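Long-range contact in alpha-L-rhamnosidase (Streptomyces avermitilis, PDB 3W5M), which hydrolyses terminal non-reducing alpha-L-rhamnose residues from citrus flavonoids and the arabinogalactan-protein gum arabic: residues 811-816 with 847-852. Sequence-based numbering, arbitrary orientation.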
loop_
_atom_site.group_PDB
_atom_site.type_symbol
_atom_site.label_atom_id
_atom_site.label_comp_id
_atom_site.label_asym_id
_atom_site.label_seq_id
_atom_site.Cartn_x
_atom_site.Cartn_y
_atom_site.Cartn_z
ATOM N N THR A 811 16.544 7.532 -28.580
ATOM C CA THR A 811 15.709 8.203 -27.596
ATOM C C THR A 811 16.531 8.675 -26.407
ATOM O O THR A 811 17.631 8.171 -26.175
ATOM C CB THR A 811 14.572 7.284 -27.094
ATOM O OG1 THR A 811 15.120 6.102 -26.505
ATOM C CG2 THR A 811 13.645 6.885 -28.239
ATOM N N GLN A 812 16.001 9.636 -25.652
ATOM C CA GLN A 812 16.652 10.082 -24.424
ATOM C C GLN A 812 16.893 8.861 -23.506
ATOM O O GLN A 812 18.008 8.669 -22.996
ATOM C CB GLN A 812 15.823 11.168 -23.719
ATOM C CG GLN A 812 15.793 12.510 -24.438
ATOM C CD GLN A 812 15.198 13.621 -23.594
ATOM O OE1 GLN A 812 15.074 13.488 -22.384
ATOM N NE2 GLN A 812 14.823 14.727 -24.235
ATOM N N SER A 813 15.864 8.028 -23.340
ATOM C CA SER A 813 15.948 6.836 -22.483
ATOM C C SER A 813 16.933 5.787 -22.970
ATOM O O SER A 813 17.583 5.152 -22.146
ATOM C CB SER A 813 14.572 6.206 -22.260
ATOM O OG SER A 813 13.871 6.999 -21.343
ATOM N N ALA A 814 17.065 5.639 -24.294
ATOM C CA ALA A 814 18.065 4.748 -24.897
ATOM C C ALA A 814 19.485 5.082 -24.443
ATOM O O ALA A 814 20.273 4.175 -24.171
ATOM C CB ALA A 814 17.981 4.758 -26.424
ATOM N N TYR A 815 19.800 6.367 -24.325
ATOM C CA TYR A 815 21.126 6.766 -23.882
ATOM C C TYR A 815 21.242 6.711 -22.375
ATOM O O TYR A 815 22.232 6.218 -21.841
ATOM C CB TYR A 815 21.466 8.147 -24.409
ATOM C CG TYR A 815 21.552 8.108 -25.910
ATOM C CD1 TYR A 815 22.524 7.323 -26.541
ATOM C CD2 TYR A 815 20.646 8.814 -26.700
ATOM C CE1 TYR A 815 22.604 7.270 -27.920
ATOM C CE2 TYR A 815 20.715 8.760 -28.086
ATOM C CZ TYR A 815 21.684 7.983 -28.685
ATOM O OH TYR A 815 21.757 7.924 -30.060
ATOM N N VAL A 816 20.224 7.230 -21.693
ATOM C CA VAL A 816 20.198 7.167 -20.243
ATOM C C VAL A 816 20.496 5.747 -19.766
ATOM O O VAL A 816 21.377 5.551 -18.915
ATOM C CB VAL A 816 18.842 7.640 -19.668
ATOM C CG1 VAL A 816 18.748 7.266 -18.186
ATOM C CG2 VAL A 816 18.712 9.162 -19.806
ATOM N N LEU A 847 12.924 17.034 -20.688
ATOM C CA LEU A 847 13.077 15.596 -20.729
ATOM C C LEU A 847 12.037 14.958 -21.648
ATOM O O LEU A 847 11.030 15.571 -21.979
ATOM C CB LEU A 847 12.963 15.016 -19.301
ATOM C CG LEU A 847 11.657 15.192 -18.513
ATOM C CD1 LEU A 847 10.592 14.186 -18.964
ATOM C CD2 LEU A 847 11.960 15.030 -17.037
ATOM N N SER A 848 12.262 13.718 -22.041
ATOM C CA SER A 848 11.260 12.988 -22.788
ATOM C C SER A 848 11.079 11.577 -22.238
ATOM O O SER A 848 10.355 10.754 -22.802
ATOM C CB SER A 848 11.652 12.925 -24.260
ATOM O OG SER A 848 12.707 12.002 -24.396
ATOM N N THR A 849 11.734 11.305 -21.122
ATOM C CA THR A 849 11.808 9.939 -20.587
ATOM C C THR A 849 10.516 9.496 -19.885
ATOM O O THR A 849 9.853 10.328 -19.253
ATOM C CB THR A 849 12.962 9.846 -19.567
ATOM O OG1 THR A 849 12.878 10.941 -18.644
ATOM C CG2 THR A 849 14.297 9.979 -20.299
ATOM N N GLY A 850 10.221 8.202 -19.955
ATOM C CA GLY A 850 9.141 7.550 -19.159
ATOM C C GLY A 850 9.607 6.952 -17.819
ATOM O O GLY A 850 10.590 7.417 -17.238
ATOM N N PHE A 851 8.897 5.918 -17.348
ATOM C CA PHE A 851 9.160 5.299 -16.038
ATOM C C PHE A 851 10.564 4.788 -15.817
ATOM O O PHE A 851 11.108 4.964 -14.730
ATOM C CB PHE A 851 8.177 4.145 -15.759
ATOM C CG PHE A 851 6.855 4.611 -15.189
ATOM C CD1 PHE A 851 6.350 5.879 -15.492
ATOM C CD2 PHE A 851 6.128 3.790 -14.351
ATOM C CE1 PHE A 851 5.137 6.325 -14.966
ATOM C CE2 PHE A 851 4.907 4.217 -13.820
ATOM C CZ PHE A 851 4.409 5.487 -14.135
ATOM N N LEU A 852 11.139 4.171 -16.844
ATOM C CA LEU A 852 12.435 3.499 -16.723
ATOM C C LEU A 852 13.629 4.430 -16.940
ATOM O O LEU A 852 14.657 4.300 -16.264
ATOM C CB LEU A 852 12.501 2.328 -17.685
ATOM C CG LEU A 852 11.581 1.144 -17.452
ATOM C CD1 LEU A 852 11.895 0.109 -18.523
ATOM C CD2 LEU A 852 11.795 0.576 -16.054
#
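The CA atoms of Ser-813 and Thr-849, 5.5 Å apart, are the nearest pair of CA atoms across the contact, where the first turn of helix 812-820 faces an irregular loop, residues 847-852. Thr-811 is the N-cap of that helix, its OG1 accepting from Ala-814 N at 3.0 Å. From the first turn Gln-812 reaches across with its chain extended beyond CG (chi2 -169°), and OE1 accepts from Ser-848 N at 2.8 Å. The bond is bent, 136° at the hydrogen, with the donor well above the carbonyl plane. Ser-848 OG lies against the flank of the glutamine chain, 3.1 Å from Gln-812 CG, but hydrogen-bonds to Asp-752 OD2, which also accepts from Gln-812 N. The contact belongs to the (alpha/alpha)6-barrel of this GH78 enzyme, where the loop links helices 829-842 and 854-863 and places Gly-850 about 8 Å from the side chain of the rhamnose-binding Trp-695. An alanine at Gln-812 would probably leave the buried Ser-848 N without this acceptor and open a gap beside Ser-848 OG. Farther along, Thr-849 CG2 packs on Ser-813 OG at 3.2 Å and on Gln-812 CB at 3.9 Å. Asp-746 OD2 bridges the segments, hydrogen-bonded to both Ser-813 OG and Gly-850 N.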